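Local atomic coordinates of phosphotransferase system, HPr-related proteins (Thermoanaerobacter tengcongensis, PDB entry 3LE1), a protein that probably serves as the general phosphocarrier of the phosphoenolpyruvate-dependent sugar phosphotransferase system, passing on phosphate for the phosphorylation of incoming sugars. Residues A20-T25 with K75-L80; I33-D38 with M48-L53. One frame throughout, in Å; residues are numbered along the deposited sequence.

Contact 1 of 2, residues A20-T25 with K75-L80; sequences ALFVQT and KALVDL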
# COMPACT_ATOMS: atom_id res chain seq x y z
N ALA A 20 -8.25 5.18 0.73
CA ALA A 20 -9.29 4.48 1.48
C ALA A 20 -9.36 3.03 1.04
O ALA A 20 -9.49 2.12 1.87
CB ALA A 20 -10.64 5.16 1.28
N LEU A 21 -9.28 2.83 -0.27
CA LEU A 21 -9.32 1.50 -0.87
C LEU A 21 -8.06 0.71 -0.54
O LEU A 21 -8.11 -0.50 -0.33
CB LEU A 21 -9.45 1.61 -2.39
CG LEU A 21 -10.83 1.98 -2.92
CD1 LEU A 21 -10.70 2.73 -4.23
CD2 LEU A 21 -11.69 0.74 -3.08
N PHE A 22 -6.93 1.41 -0.53
CA PHE A 22 -5.66 0.80 -0.17
C PHE A 22 -5.76 0.19 1.22
O PHE A 22 -5.45 -0.98 1.40
CB PHE A 22 -4.54 1.84 -0.22
CG PHE A 22 -3.16 1.26 0.01
CD1 PHE A 22 -2.40 0.81 -1.06
CD2 PHE A 22 -2.64 1.18 1.29
CE1 PHE A 22 -1.14 0.28 -0.84
CE2 PHE A 22 -1.37 0.66 1.50
CZ PHE A 22 -0.62 0.21 0.43
N VAL A 23 -6.23 0.98 2.20
CA VAL A 23 -6.35 0.53 3.58
C VAL A 23 -7.41 -0.56 3.67
O VAL A 23 -7.27 -1.52 4.43
CB VAL A 23 -6.74 1.69 4.51
CG1 VAL A 23 -7.17 1.18 5.87
CG2 VAL A 23 -5.60 2.69 4.64
N GLN A 24 -8.47 -0.37 2.89
CA GLN A 24 -9.54 -1.34 2.76
C GLN A 24 -8.99 -2.69 2.31
O GLN A 24 -9.28 -3.72 2.90
CB GLN A 24 -10.54 -0.81 1.73
N THR A 25 -8.19 -2.68 1.26
CA THR A 25 -7.64 -3.90 0.71
C THR A 25 -6.65 -4.53 1.69
O THR A 25 -6.71 -5.74 1.96
CB THR A 25 -7.00 -3.65 -0.67
OG1 THR A 25 -8.01 -3.19 -1.58
CG2 THR A 25 -6.36 -4.91 -1.23
N LYS A 75 0.29 -9.27 -2.96
CA LYS A 75 -0.19 -9.38 -4.33
C LYS A 75 -1.46 -8.55 -4.55
O LYS A 75 -1.62 -7.89 -5.58
CB LYS A 75 -0.45 -10.83 -4.70
CG LYS A 75 -1.07 -10.97 -6.07
CD LYS A 75 -0.87 -12.34 -6.64
N ALA A 76 -2.35 -8.58 -3.57
CA ALA A 76 -3.61 -7.85 -3.68
C ALA A 76 -3.36 -6.34 -3.79
O ALA A 76 -4.04 -5.62 -4.54
CB ALA A 76 -4.49 -8.14 -2.48
N LEU A 77 -2.37 -5.86 -3.05
CA LEU A 77 -2.02 -4.45 -3.09
C LEU A 77 -1.31 -4.08 -4.39
O LEU A 77 -1.56 -3.02 -4.99
CB LEU A 77 -1.15 -4.11 -1.88
CG LEU A 77 -1.94 -4.17 -0.57
CD1 LEU A 77 -1.02 -4.15 0.65
CD2 LEU A 77 -3.01 -3.07 -0.47
N VAL A 78 -0.42 -4.96 -4.84
CA VAL A 78 0.29 -4.76 -6.10
C VAL A 78 -0.71 -4.64 -7.24
O VAL A 78 -0.62 -3.71 -8.05
CB VAL A 78 1.25 -5.93 -6.38
CG1 VAL A 78 1.65 -5.98 -7.86
CG2 VAL A 78 2.46 -5.85 -5.48
N ASP A 79 -1.65 -5.58 -7.28
CA ASP A 79 -2.72 -5.58 -8.26
C ASP A 79 -3.59 -4.33 -8.18
O ASP A 79 -3.99 -3.77 -9.20
CB ASP A 79 -3.57 -6.85 -8.13
CG ASP A 79 -2.79 -8.11 -8.50
OD1 ASP A 79 -1.68 -8.00 -9.04
OD2 ASP A 79 -3.30 -9.23 -8.26
N LEU A 80 -3.90 -3.88 -6.97
CA LEU A 80 -4.71 -2.67 -6.82
C LEU A 80 -3.97 -1.47 -7.41
O LEU A 80 -4.54 -0.67 -8.15
CB LEU A 80 -5.04 -2.43 -5.35
CG LEU A 80 -6.10 -1.40 -4.96
CD1 LEU A 80 -7.48 -1.80 -5.46
CD2 LEU A 80 -6.11 -1.23 -3.46
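T25 and L80 reach toward each other tip to tip, the hydroxyl oxygen of T25 meeting a methyl of L80 with OG1 3.3 Å from CD2. The same L80 CD2 lies against the carbonyl of the preceding turn, 3.8 Å from L21 O. On its other branch T25 is apolar: CG2 touches A76 CB at 3.9 Å and also reaches L77 CD2, the threonine and L77 sliding past each other in opposite directions. L77 CD2 in turn sits over one face of the F22 ring, 4.0 Å from its centroid and only 17° off the normal, displaced toward the CD1–CE1 rim in a CH-pi contact. With CG anti to the backbone N (chi1 -174°) the F22 ring leaves its helix beside the carbonyl carbon, and chi2 near 90° sets its tilt; the F22 and L77 side chains cross at about a right angle.

The T25 hydroxyl is fixed by its own helix. T25 OG1 donates to L21 O at 3.0 Å from above the carbonyl plane, while the backbone N of T25 binds the same oxygen from the opposite face, so two donors grip one acceptor. Further out, F22 packs on L14, A44 and I50, L77 on I33, and A76 on F29. The helix segments run nearly antiparallel, with axes 10.1 Å apart.

Helices 16-26 and 70-82 thus adhere here through methyl groups and one aromatic ring, with leucine methyls also resting on backbone carbonyls. The polar atom of T25 is turned back onto its own backbone, so the interface relies on shape and dispersion and has no directional bond between the two segments.

Contact 2 of 2, residues I33-D38 with M48-L53; sequences IWVEKD and MGIMSL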
# COMPACT_ATOMS: atom_id res chain seq x y z
N ILE A 33 1.01 -5.43 7.75
CA ILE A 33 1.44 -4.89 6.46
C ILE A 33 1.97 -3.47 6.61
O ILE A 33 1.39 -2.65 7.34
CB ILE A 33 0.29 -4.88 5.42
CG1 ILE A 33 -0.44 -6.22 5.38
CG2 ILE A 33 0.85 -4.54 4.04
CD1 ILE A 33 -1.74 -6.14 4.60
N TRP A 34 3.06 -3.18 5.91
CA TRP A 34 3.72 -1.89 6.00
C TRP A 34 3.90 -1.26 4.63
O TRP A 34 3.99 -1.96 3.61
CB TRP A 34 5.08 -2.02 6.67
CG TRP A 34 5.06 -2.51 8.09
CD1 TRP A 34 4.97 -1.74 9.22
CD2 TRP A 34 5.15 -3.87 8.53
NE1 TRP A 34 5.01 -2.55 10.33
CE2 TRP A 34 5.12 -3.86 9.94
CE3 TRP A 34 5.27 -5.11 7.88
CZ2 TRP A 34 5.18 -5.02 10.71
CZ3 TRP A 34 5.34 -6.27 8.65
CH2 TRP A 34 5.29 -6.21 10.04
N VAL A 35 3.95 0.07 4.61
CA VAL A 35 4.24 0.86 3.44
C VAL A 35 5.39 1.80 3.78
O VAL A 35 5.33 2.53 4.77
CB VAL A 35 3.01 1.65 3.02
CG1 VAL A 35 3.37 2.79 2.10
CG2 VAL A 35 2.03 0.72 2.37
N GLU A 36 6.45 1.77 2.99
CA GLU A 36 7.62 2.59 3.25
C GLU A 36 7.92 3.53 2.08
O GLU A 36 7.82 3.13 0.93
CB GLU A 36 8.85 1.71 3.51
CG GLU A 36 10.14 2.50 3.54
CD GLU A 36 11.33 1.68 4.00
OE1 GLU A 36 11.15 0.49 4.34
OE2 GLU A 36 12.45 2.24 4.03
N LYS A 37 8.25 4.77 2.40
CA LYS A 37 8.80 5.70 1.43
C LYS A 37 9.94 6.46 2.07
O LYS A 37 9.78 7.03 3.15
CB LYS A 37 7.76 6.70 0.91
CG LYS A 37 8.36 7.68 -0.10
CD LYS A 37 7.36 8.64 -0.70
CE LYS A 37 7.28 9.95 0.06
NZ LYS A 37 6.76 11.06 -0.80
N ASP A 38 11.09 6.44 1.42
CA ASP A 38 12.26 7.18 1.88
C ASP A 38 12.43 7.10 3.40
O ASP A 38 12.32 8.10 4.11
CB ASP A 38 12.18 8.63 1.42
CG ASP A 38 12.24 8.77 -0.09
OD1 ASP A 38 12.36 7.74 -0.79
OD2 ASP A 38 12.17 9.91 -0.58
N MET A 48 -4.24 7.31 8.98
CA MET A 48 -3.40 8.40 9.45
C MET A 48 -1.95 8.19 9.00
O MET A 48 -1.28 9.12 8.57
CB MET A 48 -3.48 8.55 10.98
CG MET A 48 -2.61 9.67 11.54
SD MET A 48 -2.65 9.77 13.35
CE MET A 48 -1.69 11.26 13.60
N GLY A 49 -1.49 6.94 9.09
CA GLY A 49 -0.15 6.58 8.67
C GLY A 49 0.05 6.80 7.18
O GLY A 49 1.02 7.42 6.76
N ILE A 50 -0.86 6.27 6.37
CA ILE A 50 -0.84 6.51 4.93
C ILE A 50 -0.74 8.01 4.64
O ILE A 50 0.12 8.44 3.87
CB ILE A 50 -2.07 5.87 4.24
CG1 ILE A 50 -2.06 4.35 4.45
CG2 ILE A 50 -2.09 6.20 2.75
CD1 ILE A 50 -0.85 3.66 3.83
N MET A 51 -1.60 8.80 5.27
CA MET A 51 -1.58 10.25 5.09
C MET A 51 -0.22 10.83 5.42
O MET A 51 0.33 11.63 4.66
CB MET A 51 -2.64 10.91 5.96
CG MET A 51 -4.06 10.49 5.65
SD MET A 51 -4.66 11.23 4.13
CE MET A 51 -3.84 10.25 2.87
N SER A 52 0.30 10.44 6.58
CA SER A 52 1.60 10.91 7.05
C SER A 52 2.68 10.65 6.01
O SER A 52 3.59 11.45 5.83
CB SER A 52 1.99 10.21 8.35
OG SER A 52 2.72 9.02 8.08
N LEU A 53 2.57 9.52 5.34
CA LEU A 53 3.59 9.09 4.40
C LEU A 53 3.70 10.02 3.18
O LEU A 53 4.79 10.18 2.63
CB LEU A 53 3.32 7.64 3.99
CG LEU A 53 4.51 6.69 3.85
CD1 LEU A 53 4.72 6.28 2.43
CD2 LEU A 53 5.80 7.27 4.43
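The flat group that L53 meets is the peptide between E36 and K37: L53 CD1 stands over one face of it, 4.2 Å from E36 C, and L53 CD2 lies on the same side, 4.0 Å from K37 N. The leucine thus rests on strand backbone as well as on side chains. Its CD1 also touches V35 CG1 at 3.8 Å, the two side chains crossing obliquely, and approaches K37 CB to 3.4 Å, tighter than usual for two carbons. Both L53 torsions lie well away from staggered values (chi1 -140°, chi2 -113°), so this close fit is either strained or imperfectly modelled. An alanine in place of L53 would probably open a gap over the E36–K37 peptide and leave V35 CG1 without its neighbour from the helix.

V35 uses its second methyl on the preceding turn of the helix, CG2 lying 4.4 Å from I50 CD1. K37 starts extended and then bends at chi3, its CE passing 3.6 Å from L53 O, and its ammonium group hydrogen-bonds G54 O just beyond the helix. Within the helix S52 OG donates to G49 O at 2.7 Å, in the carbonyl plane on a lone pair, while L53 N binds the same oxygen.

Strand 32-37 lies inside the antiparallel sheet, between strands 60-66 and 40-43, and V35 meets L63, V42 and F22 around it. Helix 47-53 laid over a strand of a four-stranded antiparallel sheet, with the axis of segment 48-53 within 12° of that of segment 33-37, belongs to the open-faced beta sandwich of the HPr family.

Contacts 1 and 2 have centres 13 Å apart, on opposite sides of the chain's centre, yet they join into one hydrophobic core. F22 is the main bridge: F22 CZ lies unusually close to V35 CG2, at a modelled 3.3 Å whose exact value is doubtful, and F22 CE2 lies 3.8 Å from I50 CD1. A second link runs from L77 CD1 to I33 CG2 at 3.9 Å, so both helices of contact 1 touch the strand used by contact 2. V23 adds packing on I50, tying helix 16-26 to helix 47-53. M51 touches H15, which by its place in the family signature is probably the phosphorylated histidine. A bound cadmium ion lies about 10 Å from the L21 side chain.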